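Local coordinates for protein acetylene hydratase (Pelobacter acetylenicus, PDB 2E7Z) that catalyses the non-redox hydration of acetylene to acetaldehyde, using a tungsten bis(molybdopterin guanine dinucleotide) cofactor and a [4Fe-4S] cluster, at residues N12-A17 with K28-P33; S114-L119 with E515-R520; D605-S610 with H673-P678. All coordinates share one frame; numbering follows the deposited sequence.

Contact 1: N12-A17 with K28-P33. With SF4 (iron/sulfur cluster), chain D.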
loop_
_atom_site.group_PDB
_atom_site.type_symbol
_atom_site.label_atom_id
_atom_site.label_comp_id
_atom_site.label_asym_id
_atom_site.label_seq_id
_atom_site.Cartn_x
_atom_site.Cartn_y
_atom_site.Cartn_z
ATOM N N ASN A 12 -8.385 9.278 1.986
ATOM C CA ASN A 12 -9.577 9.405 2.835
ATOM C C ASN A 12 -9.942 10.850 3.219
ATOM O O ASN A 12 -10.245 11.148 4.394
ATOM C CB ASN A 12 -9.417 8.552 4.109
ATOM C CG ASN A 12 -9.508 7.030 3.867
ATOM O OD1 ASN A 12 -9.279 6.282 4.810
ATOM N ND2 ASN A 12 -9.878 6.577 2.661
ATOM N N CYS A 13 -9.940 11.738 2.222
ATOM C CA CYS A 13 -10.528 13.066 2.393
ATOM C C CYS A 13 -11.924 12.926 2.988
ATOM O O CYS A 13 -12.685 12.042 2.594
ATOM C CB CYS A 13 -10.735 13.733 1.037
ATOM S SG CYS A 13 -9.250 13.810 -0.008
ATOM N N VAL A 14 -12.268 13.819 3.912
ATOM C CA VAL A 14 -13.641 13.886 4.396
ATOM C C VAL A 14 -14.432 14.839 3.508
ATOM O O VAL A 14 -14.042 16.002 3.331
ATOM C CB VAL A 14 -13.705 14.288 5.875
ATOM C CG1 VAL A 14 -15.174 14.308 6.382
ATOM C CG2 VAL A 14 -12.859 13.315 6.707
ATOM N N VAL A 15 -15.517 14.322 2.936
ATOM C CA VAL A 15 -16.347 15.054 1.993
ATOM C C VAL A 15 -17.747 15.210 2.576
ATOM O O VAL A 15 -18.050 14.695 3.661
ATOM C CB VAL A 15 -16.396 14.335 0.591
ATOM C CG1 VAL A 15 -14.999 14.208 -0.028
ATOM C CG2 VAL A 15 -17.025 12.953 0.693
ATOM N N GLU A 16 -18.597 15.939 1.866
ATOM C CA GLU A 16 -19.989 16.032 2.250
ATOM C C GLU A 16 -20.817 15.302 1.201
ATOM O O GLU A 16 -20.457 15.279 0.025
ATOM C CB GLU A 16 -20.417 17.490 2.434
ATOM C CG GLU A 16 -20.007 18.038 3.812
ATOM C CD GLU A 16 -20.497 19.452 4.081
ATOM O OE1 GLU A 16 -20.711 20.188 3.100
ATOM O OE2 GLU A 16 -20.654 19.822 5.278
ATOM N N ALA A 17 -21.889 14.652 1.643
ATOM C CA ALA A 17 -22.783 13.949 0.729
ATOM C C ALA A 17 -24.211 14.248 1.079
ATOM O O ALA A 17 -24.552 14.448 2.250
ATOM C CB ALA A 17 -22.553 12.444 0.790
ATOM N N LYS A 28 -19.574 16.415 -2.485
ATOM C CA LYS A 28 -18.838 17.667 -2.676
ATOM C C LYS A 28 -17.800 17.884 -1.582
ATOM O O LYS A 28 -17.823 17.206 -0.552
ATOM C CB LYS A 28 -19.798 18.855 -2.757
ATOM C CG LYS A 28 -20.580 19.133 -1.495
ATOM C CD LYS A 28 -21.517 20.329 -1.690
ATOM C CE LYS A 28 -22.416 20.155 -2.913
ATOM N NZ LYS A 28 -23.473 21.214 -2.995
ATOM N N SER A 29 -16.858 18.796 -1.811
ATOM C CA SER A 29 -15.874 19.109 -0.800
ATOM C C SER A 29 -16.596 19.636 0.429
ATOM O O SER A 29 -17.629 20.314 0.323
ATOM C CB SER A 29 -14.804 20.092 -1.300
ATOM O OG SER A 29 -15.379 21.324 -1.678
ATOM N N ILE A 30 -16.099 19.249 1.592
ATOM C CA ILE A 30 -16.753 19.621 2.833
ATOM C C ILE A 30 -16.825 21.149 2.949
ATOM O O ILE A 30 -15.827 21.853 2.784
ATOM C CB ILE A 30 -16.075 18.934 4.039
ATOM C CG1 ILE A 30 -16.932 19.111 5.300
ATOM C CG2 ILE A 30 -14.641 19.416 4.224
ATOM C CD1 ILE A 30 -16.734 18.008 6.296
ATOM N N SER A 31 -18.029 21.643 3.220
ATOM C CA SER A 31 -18.284 23.093 3.264
ATOM C C SER A 31 -17.933 23.731 4.611
ATOM O O SER A 31 -17.878 24.961 4.728
ATOM C CB SER A 31 -19.747 23.393 2.899
ATOM O OG SER A 31 -20.630 22.758 3.815
ATOM N N GLU A 32 -17.725 22.902 5.628
ATOM C CA GLU A 32 -17.329 23.354 6.951
ATOM C C GLU A 32 -15.826 23.215 7.133
ATOM O O GLU A 32 -15.205 22.388 6.464
ATOM C CB GLU A 32 -18.035 22.523 8.030
ATOM C CG GLU A 32 -19.547 22.641 7.989
ATOM C CD GLU A 32 -20.036 23.980 8.494
ATOM O OE1 GLU A 32 -19.290 24.660 9.240
ATOM O OE2 GLU A 32 -21.174 24.353 8.142
ATOM N N PRO A 33 -15.234 24.008 8.042
ATOM C CA PRO A 33 -13.805 23.869 8.327
ATOM C C PRO A 33 -13.498 22.538 9.028
ATOM O O PRO A 33 -13.794 22.367 10.210
ATOM C CB PRO A 33 -13.504 25.073 9.222
ATOM C CG PRO A 33 -14.854 25.428 9.836
ATOM C CD PRO A 33 -15.867 25.103 8.814
HETATM FE FE1 SF4 D . -10.311 11.885 -4.270
HETATM FE FE2 SF4 D . -11.648 10.534 -2.367
HETATM FE FE3 SF4 D . -9.719 12.304 -1.676
HETATM FE FE4 SF4 D . -9.058 9.965 -2.805
HETATM S S1 SF4 D . -10.026 10.193 -0.780
HETATM S S2 SF4 D . -8.187 12.051 -3.347
HETATM S S3 SF4 D . -10.822 9.620 -4.263
HETATM S S4 SF4 D . -11.701 12.815 -2.747
HETATM O O HOH W 1 -13.714 17.579 1.247
HETATM O O HOH W 2 -22.605 21.662 6.464
#
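E16 and K28 pair as an antiparallel hydrogen-bonded pair in the beta hairpin of strands 14-19 and 25-29. This hairpin belongs to the small three-stranded sheet beside the iron-sulfur cluster. E16 N donates to K28 O at 2.8 Å, nearly straight, and K28 N returns a bond to E16 O. Beyond this pair the two chains part, and water 1 bridges V14 O and I30 N.

The tight part lies around the E16 side chain. Its CG stands anti to the carbonyl carbon (chi1 -81°), and the chain beyond is extended. The E16 stem crosses I30 at about a right angle, with CG 3.6 Å from I30 CG1. I30 also lies side by side with V14, pointing the same way; its CD1 meets V14 CG1 at 4.0 Å. S31 then grips E16 OE1 twice. S31 OG donates on the syn side at 2.7 Å, tilted 20° from the carboxylate plane, while S31 N comes from above that plane at 3.1 Å. K1 adds a salt bridge to the same oxygen, which probably favours the charged form.

The other side is looser. S31 and E32 are exposed, and E16 OE2 takes a bond from water 2. That water reaches E32 OE2 only weakly. The K28 side chain is also exposed.

Just before strand 14-19, C13 SG binds an iron of the [4Fe-4S] cluster, FE3, at 2.3 Å.

Contact 2: S114-L119 with E515-R520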
loop_
_atom_site.group_PDB
_atom_site.type_symbol
_atom_site.label_atom_id
_atom_site.label_comp_id
_atom_site.label_asym_id
_atom_site.label_seq_id
_atom_site.Cartn_x
_atom_site.Cartn_y
_atom_site.Cartn_z
ATOM N N SER A 114 -14.182 -1.915 7.874
ATOM C CA SER A 114 -15.373 -2.518 8.433
ATOM C C SER A 114 -15.147 -3.689 9.374
ATOM O O SER A 114 -16.109 -4.121 9.986
ATOM C CB SER A 114 -16.307 -2.989 7.308
ATOM O OG SER A 114 -16.853 -1.862 6.641
ATOM N N GLU A 115 -13.911 -4.190 9.536
ATOM C CA GLU A 115 -13.763 -5.403 10.348
ATOM C C GLU A 115 -13.065 -5.191 11.691
ATOM O O GLU A 115 -13.231 -6.023 12.573
ATOM C CB GLU A 115 -13.175 -6.580 9.558
ATOM C CG GLU A 115 -11.862 -6.357 8.793
ATOM C CD GLU A 115 -10.582 -6.433 9.612
ATOM O OE1 GLU A 115 -10.545 -6.988 10.750
ATOM O OE2 GLU A 115 -9.537 -5.962 9.084
ATOM N N TYR A 116 -12.298 -4.108 11.864
ATOM C CA TYR A 116 -11.856 -3.668 13.189
ATOM C C TYR A 116 -11.001 -4.713 13.912
ATOM O O TYR A 116 -10.921 -4.712 15.138
ATOM C CB TYR A 116 -13.035 -3.231 14.062
ATOM C CG TYR A 116 -13.806 -2.082 13.457
ATOM C CD1 TYR A 116 -13.362 -0.779 13.607
ATOM C CD2 TYR A 116 -14.940 -2.314 12.674
ATOM C CE1 TYR A 116 -14.047 0.289 13.036
ATOM C CE2 TYR A 116 -15.633 -1.254 12.064
ATOM C CZ TYR A 116 -15.156 0.049 12.248
ATOM O OH TYR A 116 -15.793 1.122 11.675
ATOM N N GLY A 117 -10.315 -5.565 13.158
ATOM C CA GLY A 117 -9.462 -6.620 13.736
ATOM C C GLY A 117 -10.064 -8.005 13.699
ATOM O O GLY A 117 -9.366 -9.003 14.003
ATOM N N THR A 118 -11.352 -8.103 13.334
ATOM C CA THR A 118 -11.994 -9.399 13.375
ATOM C C THR A 118 -11.558 -10.347 12.255
ATOM O O THR A 118 -11.744 -11.553 12.391
ATOM C CB THR A 118 -13.540 -9.289 13.404
ATOM O OG1 THR A 118 -14.016 -8.641 12.221
ATOM C CG2 THR A 118 -13.998 -8.527 14.644
ATOM N N LEU A 119 -10.954 -9.821 11.181
ATOM C CA LEU A 119 -10.461 -10.702 10.149
ATOM C C LEU A 119 -9.275 -11.524 10.633
ATOM O O LEU A 119 -9.292 -12.732 10.528
ATOM C CB LEU A 119 -10.167 -9.903 8.862
ATOM C CG LEU A 119 -9.705 -10.701 7.637
ATOM C CD1 LEU A 119 -8.203 -11.086 7.623
ATOM C CD2 LEU A 119 -10.600 -11.922 7.323
ATOM N N GLU A 515 -22.479 -3.131 16.553
ATOM C CA GLU A 515 -22.011 -3.510 17.892
ATOM C C GLU A 515 -20.487 -3.526 17.984
ATOM O O GLU A 515 -19.897 -3.173 19.012
ATOM C CB GLU A 515 -22.578 -4.874 18.299
ATOM C CG GLU A 515 -24.058 -4.853 18.638
ATOM C CD GLU A 515 -24.567 -6.133 19.305
ATOM O OE1 GLU A 515 -23.780 -7.035 19.663
ATOM O OE2 GLU A 515 -25.802 -6.209 19.443
ATOM N N LEU A 516 -19.841 -3.961 16.913
ATOM C CA LEU A 516 -18.389 -3.977 16.845
ATOM C C LEU A 516 -17.808 -2.558 16.842
ATOM O O LEU A 516 -16.827 -2.293 17.563
ATOM C CB LEU A 516 -17.974 -4.768 15.604
ATOM C CG LEU A 516 -16.465 -4.804 15.298
ATOM C CD1 LEU A 516 -15.670 -5.399 16.482
ATOM C CD2 LEU A 516 -16.248 -5.646 14.052
ATOM N N ILE A 517 -18.430 -1.648 16.084
ATOM C CA ILE A 517 -18.082 -0.225 16.167
ATOM C C ILE A 517 -18.197 0.284 17.617
ATOM O O ILE A 517 -17.284 0.922 18.140
ATOM C CB ILE A 517 -18.939 0.629 15.179
ATOM C CG1 ILE A 517 -18.473 0.410 13.728
ATOM C CG2 ILE A 517 -18.867 2.097 15.580
ATOM C CD1 ILE A 517 -19.470 0.942 12.656
ATOM N N ASN A 518 -19.299 -0.023 18.277
ATOM C CA ASN A 518 -19.484 0.462 19.637
ATOM C C ASN A 518 -18.452 -0.126 20.567
ATOM O O ASN A 518 -18.052 0.536 21.527
ATOM C CB ASN A 518 -20.911 0.173 20.110
ATOM C CG ASN A 518 -21.897 1.150 19.540
ATOM O OD1 ASN A 518 -21.547 2.286 19.260
ATOM N ND2 ASN A 518 -23.141 0.713 19.368
ATOM N N TYR A 519 -18.003 -1.344 20.279
ATOM C CA TYR A 519 -16.902 -1.928 21.061
ATOM C C TYR A 519 -15.571 -1.193 20.818
ATOM O O TYR A 519 -14.856 -0.851 21.763
ATOM C CB TYR A 519 -16.756 -3.429 20.767
ATOM C CG TYR A 519 -15.609 -4.062 21.557
ATOM C CD1 TYR A 519 -15.637 -4.141 22.948
ATOM C CD2 TYR A 519 -14.475 -4.553 20.898
ATOM C CE1 TYR A 519 -14.566 -4.686 23.648
ATOM C CE2 TYR A 519 -13.414 -5.118 21.591
ATOM C CZ TYR A 519 -13.472 -5.180 22.960
ATOM O OH TYR A 519 -12.402 -5.725 23.644
ATOM N N ARG A 520 -15.257 -0.918 19.547
ATOM C CA ARG A 520 -14.049 -0.174 19.218
ATOM C C ARG A 520 -13.984 1.153 20.000
ATOM O O ARG A 520 -12.927 1.517 20.516
ATOM C CB ARG A 520 -14.007 0.037 17.698
ATOM C CG ARG A 520 -12.909 0.913 17.141
ATOM C CD ARG A 520 -11.532 0.215 17.137
ATOM N NE ARG A 520 -10.628 0.985 16.261
ATOM C CZ ARG A 520 -9.341 1.269 16.492
ATOM N NH1 ARG A 520 -8.692 0.902 17.610
ATOM N NH2 ARG A 520 -8.706 2.005 15.598
#
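A type I' beta turn, E115 to T118, leads into helix 118-126 and packs against helix 513-520 through Y116 and L516. L516 is central to the contact. Its CD2 lies 3.4 Å from E115 O and also meets Y116 CD2 at 3.8 Å. T118 and L516 reach toward each other tip to tip, with T118 CG2 3.7 Å from L516 CD2.

The Y116 side chain touches three residues of the helix. L516 meets its CB and ring atom CD2. I517 CG1 lies against the phenol end, 3.5 Å from Y116 OH. The R520 side chain crosses that of Y116 at about a right angle, and its CG is 3.9 Å from Y116 CD1. The R520 chain bends at chi2 (75°), which places CD beside the same ring carbon. The guanidinium plane is turned 52° from the ring. Its NH1 is bonded to V332 O, and Y116 OH is bonded to V465 N, so the polar ends of both side chains are tied outside this contact.

The turn is held from within. E115 O accepts from both T118 N and T118 OG1, the latter at 2.8 Å. E115 OE1 takes a straight bond from L119 N at 2.9 Å, reached from above the carboxylate plane, and a weak one from G117 N, the N-cap of helix 118-126.

No hydrogen bond joins the two segments; they meet by van der Waals packing, largely of carbon atoms. Cofactor-binding E109 accepts through OE2 from S114 N and E115 N, so the turn lies in the second shell of the cofactor site. E115 OE2 is bonded to Q107 of strand 103-107. Y492 of helix 491-501 touches T118 and L516, and helix 334-337 meets T118 through I337 and R520 through I334.

Contact 3: D605-S610 with H673-P678. With MGD (2-amino-5,6-dimercapto-7-methyl-3,7,8a,9-tetrahydro-8-oxa-1,3,9,10-tetraaza-anthracen-4-one guanosine dinucleotide), chain E.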
loop_
_atom_site.group_PDB
_atom_site.type_symbol
_atom_site.label_atom_id
_atom_site.label_comp_id
_atom_site.label_asym_id
_atom_site.label_seq_id
_atom_site.Cartn_x
_atom_site.Cartn_y
_atom_site.Cartn_z
ATOM N N ASP A 605 -5.743 10.204 -12.775
ATOM C CA ASP A 605 -6.759 11.004 -12.104
ATOM C C ASP A 605 -8.084 10.283 -11.901
ATOM O O ASP A 605 -8.681 10.388 -10.818
ATOM C CB ASP A 605 -7.013 12.278 -12.909
ATOM C CG ASP A 605 -5.870 13.298 -12.800
ATOM O OD1 ASP A 605 -4.868 13.077 -12.080
ATOM O OD2 ASP A 605 -5.992 14.353 -13.461
ATOM N N SER A 606 -8.521 9.537 -12.920
ATOM C CA SER A 606 -9.887 9.008 -12.982
ATOM C C SER A 606 -10.071 7.590 -12.452
ATOM O O SER A 606 -11.207 7.104 -12.388
ATOM C CB SER A 606 -10.421 9.066 -14.420
ATOM O OG SER A 606 -9.500 8.461 -15.328
ATOM N N ASN A 607 -8.981 6.920 -12.072
ATOM C CA ASN A 607 -9.089 5.548 -11.556
ATOM C C ASN A 607 -8.264 5.387 -10.308
ATOM O O ASN A 607 -7.381 6.197 -10.037
ATOM C CB ASN A 607 -8.741 4.502 -12.634
ATOM C CG ASN A 607 -7.387 4.736 -13.274
ATOM O OD1 ASN A 607 -6.354 4.631 -12.608
ATOM N ND2 ASN A 607 -7.388 5.071 -14.584
ATOM N N PHE A 608 -8.576 4.354 -9.531
ATOM C CA PHE A 608 -7.786 4.067 -8.342
ATOM C C PHE A 608 -7.345 2.625 -8.466
ATOM O O PHE A 608 -8.178 1.739 -8.427
ATOM C CB PHE A 608 -8.582 4.287 -7.035
ATOM C CG PHE A 608 -7.875 3.773 -5.808
ATOM C CD1 PHE A 608 -6.690 4.360 -5.357
ATOM C CD2 PHE A 608 -8.384 2.675 -5.115
ATOM C CE1 PHE A 608 -6.028 3.872 -4.214
ATOM C CE2 PHE A 608 -7.722 2.179 -3.976
ATOM C CZ PHE A 608 -6.543 2.777 -3.542
ATOM N N GLN A 609 -6.046 2.385 -8.640
ATOM C CA GLN A 609 -5.560 1.016 -8.803
ATOM C C GLN A 609 -6.331 0.351 -9.929
ATOM O O GLN A 609 -6.386 0.941 -10.995
ATOM C CB GLN A 609 -5.623 0.230 -7.477
ATOM C CG GLN A 609 -4.921 0.968 -6.328
ATOM C CD GLN A 609 -3.403 0.971 -6.454
ATOM O OE1 GLN A 609 -2.814 0.147 -7.145
ATOM N NE2 GLN A 609 -2.765 1.884 -5.749
ATOM N N SER A 610 -6.951 -0.813 -9.731
ATOM C CA SER A 610 -7.729 -1.434 -10.803
ATOM C C SER A 610 -9.203 -1.052 -10.811
ATOM O O SER A 610 -9.974 -1.712 -11.499
ATOM C CB SER A 610 -7.567 -2.960 -10.767
ATOM O OG SER A 610 -8.322 -3.550 -9.708
ATOM N N HIS A 673 -0.526 0.668 -13.992
ATOM C CA HIS A 673 -0.968 -0.444 -13.174
ATOM C C HIS A 673 -2.476 -0.486 -13.105
ATOM O O HIS A 673 -3.127 0.548 -12.928
ATOM C CB HIS A 673 -0.462 -0.300 -11.753
ATOM C CG HIS A 673 -1.115 -1.246 -10.788
ATOM N ND1 HIS A 673 -0.956 -2.611 -10.873
ATOM C CD2 HIS A 673 -1.919 -1.021 -9.722
ATOM C CE1 HIS A 673 -1.636 -3.191 -9.897
ATOM N NE2 HIS A 673 -2.235 -2.248 -9.187
ATOM N N GLY A 674 -3.033 -1.694 -13.169
ATOM C CA GLY A 674 -4.422 -1.888 -12.796
ATOM C C GLY A 674 -5.375 -1.880 -13.958
ATOM O O GLY A 674 -6.566 -1.924 -13.759
ATOM N N ARG A 675 -4.850 -1.819 -15.182
ATOM C CA ARG A 675 -5.720 -1.697 -16.342
ATOM C C ARG A 675 -6.363 -3.017 -16.757
ATOM O O ARG A 675 -5.678 -4.020 -16.941
ATOM C CB ARG A 675 -4.930 -1.098 -17.512
ATOM C CG ARG A 675 -4.738 0.378 -17.371
ATOM C CD ARG A 675 -6.057 1.023 -17.827
ATOM N NE ARG A 675 -6.062 2.434 -17.627
ATOM C CZ ARG A 675 -6.999 3.254 -18.079
ATOM N NH1 ARG A 675 -8.022 2.799 -18.802
ATOM N NH2 ARG A 675 -6.878 4.534 -17.817
ATOM N N TRP A 676 -7.687 -3.001 -16.875
ATOM C CA TRP A 676 -8.412 -4.104 -17.471
ATOM C C TRP A 676 -9.696 -3.525 -18.064
ATOM O O TRP A 676 -9.919 -2.325 -17.957
ATOM C CB TRP A 676 -8.686 -5.239 -16.470
ATOM C CG TRP A 676 -9.554 -4.866 -15.284
ATOM C CD1 TRP A 676 -9.231 -4.029 -14.243
ATOM C CD2 TRP A 676 -10.867 -5.362 -15.012
ATOM N NE1 TRP A 676 -10.265 -3.982 -13.333
ATOM C CE2 TRP A 676 -11.295 -4.768 -13.794
ATOM C CE3 TRP A 676 -11.749 -6.227 -15.702
ATOM C CZ2 TRP A 676 -12.549 -5.026 -13.232
ATOM C CZ3 TRP A 676 -13.001 -6.500 -15.137
ATOM C CH2 TRP A 676 -13.398 -5.883 -13.918
ATOM N N CYS A 677 -10.531 -4.376 -18.646
ATOM C CA CYS A 677 -11.618 -3.937 -19.527
ATOM C C CYS A 677 -12.934 -4.598 -19.098
ATOM O O CYS A 677 -13.320 -5.618 -19.667
ATOM C CB CYS A 677 -11.270 -4.343 -20.964
ATOM S SG CYS A 677 -9.537 -3.958 -21.481
ATOM N N PRO A 678 -13.622 -4.024 -18.093
ATOM C CA PRO A 678 -14.847 -4.603 -17.538
ATOM C C PRO A 678 -15.996 -4.764 -18.519
ATOM O O PRO A 678 -16.932 -5.509 -18.240
ATOM C CB PRO A 678 -15.226 -3.621 -16.418
ATOM C CG PRO A 678 -13.946 -2.957 -16.048
ATOM C CD PRO A 678 -13.211 -2.819 -17.352
HETATM P PB MGD E . -6.893 -3.411 -6.374
HETATM O O1B MGD E . -5.856 -4.471 -6.653
HETATM O O2B MGD E . -7.403 -2.562 -7.480
HETATM O O3B MGD E . -6.389 -2.385 -5.248
HETATM O O3A MGD E . -4.314 -2.630 -3.854
HETATM P PA MGD E . -5.922 -2.608 -3.727
HETATM O O1A MGD E . -6.409 -1.393 -2.996
HETATM O O2A MGD E . -6.302 -3.975 -3.244
HETATM O "O5'" MGD E . -8.129 -4.182 -5.683
HETATM C "C5'" MGD E . -9.075 -3.437 -4.935
HETATM C "C4'" MGD E . -10.399 -4.158 -5.091
HETATM O "O4'" MGD E . -11.296 -3.613 -4.111
HETATM C "C3'" MGD E . -11.096 -3.881 -6.419
HETATM O "O3'" MGD E . -11.371 -5.134 -7.069
HETATM C "C2'" MGD E . -12.392 -3.112 -6.082
HETATM O "O2'" MGD E . -13.538 -3.395 -6.910
HETATM C "C1'" MGD E . -12.629 -3.565 -4.667
HETATM N N9 MGD E . -13.354 -2.630 -3.792
HETATM C C8 MGD E . -13.238 -1.280 -3.746
HETATM N N7 MGD E . -13.981 -0.771 -2.750
HETATM C C5 MGD E . -14.527 -1.821 -2.098
HETATM C C6 MGD E . -15.407 -2.015 -0.959
HETATM O O6 MGD E . -15.835 -1.047 -0.297
HETATM N N1 MGD E . -15.693 -3.289 -0.640
HETATM C C2 MGD E . -15.319 -4.358 -1.335
HETATM N N2 MGD E . -15.687 -5.596 -0.895
HETATM N N3 MGD E . -14.521 -4.254 -2.393
HETATM C C4 MGD E . -14.113 -3.029 -2.785
HETATM C C10 MGD E . -3.628 -1.378 -3.837
HETATM C C11 MGD E . -2.166 -1.687 -3.598
HETATM O O11 MGD E . -1.721 -2.367 -4.770
HETATM C C12 MGD E . -1.392 -0.409 -3.386
HETATM S S12 MGD E . -1.942 0.680 -2.187
HETATM C C13 MGD E . -0.267 -0.160 -4.076
HETATM S S13 MGD E . 0.562 1.323 -3.956
HETATM C C14 MGD E . 0.342 -1.148 -5.023
HETATM N N15 MGD E . 0.216 -0.730 -6.411
HETATM C C16 MGD E . 0.656 -1.657 -7.309
HETATM C C17 MGD E . 1.265 -1.329 -8.605
HETATM O O17 MGD E . 1.425 -0.137 -8.948
HETATM N N18 MGD E . 1.651 -2.353 -9.393
HETATM C C19 MGD E . 1.504 -3.657 -9.047
HETATM N N19 MGD E . 1.904 -4.637 -9.885
HETATM N N20 MGD E . 0.932 -4.020 -7.892
HETATM C C21 MGD E . 0.521 -3.095 -7.015
HETATM N N22 MGD E . -0.016 -3.479 -5.855
HETATM C C23 MGD E . -0.306 -2.525 -4.805
HETATM O O HOH W 3 -5.713 1.430 -13.583
#
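O2B of one of the two molybdopterin guanine dinucleotides is gripped twice by S610. S610 OG donates to this phosphate oxygen at 2.6 Å, and S610 N donates to it at 2.9 Å. With chi1 at 76°, OG lies between the backbone N and the carbonyl carbon, where it and S610 N can both reach O2B. N415 is a further partner of S610 OG. N607 O and Q609 N bond the second dinucleotide.

The other end of S610 meets the loop 673-678. W676 NE1 donates to S610 O at 2.9 Å, in the carbonyl plane and near the plane of the indole. S610 CA also makes a CA-H...O contact with G674 O. G674 has no side chain, and a CB there would clash with Q609 O. Water 3 lies between the loops, near Q609 O and H673 O.

Q609 and H673 line the pterin of the first dinucleotide. The H673 ring lies face-on to it, with C17 of the cofactor 3.2 Å above the ring centre. Q609 OE1 comes to the edge of the same ring, 3.0 Å from H673 CD2, with the amide plane turned 62° from the ring. D696 is hydrogen-bonded to H673 ND1, which probably sets the ring's rotation. An alanine in place of H673 would probably leave one face of the pterin without its covering ring and D696 without its ND1 partner.

N607 and R675 cross at about a right angle. N607 ND2 and R675 NH2 are both donors, 3.3 Å apart, and are not bonded to each other. E604 OE1 accepts from both and so holds them together. Both loops belong to the molybdopterin dinucleotide-binding domain. The site is one where loops of this domain, typical of the DMSO reductase family, clasp the pterin and diphosphate of the cofactor.

Overall arrangement
The three contacts do not touch one another. Contact 1 reaches the iron-sulfur cluster directly, while contact 3 supplies part of the binding site of both dinucleotides. Their centres are about 24 Å apart, and their nearest atoms about 8 Å. The Q609 side chain in contact 3 comes within about 4 Å of the tungsten. Contact 2 stands further off: its centre is about 25 Å from that of contact 1 and about 30 Å from that of contact 3. It stands behind the cofactor site, with the S114 side chain about 4 Å from that of cofactor-binding R462 and about 7 Å from a bound dinucleotide. Along the chain the contacts follow in series.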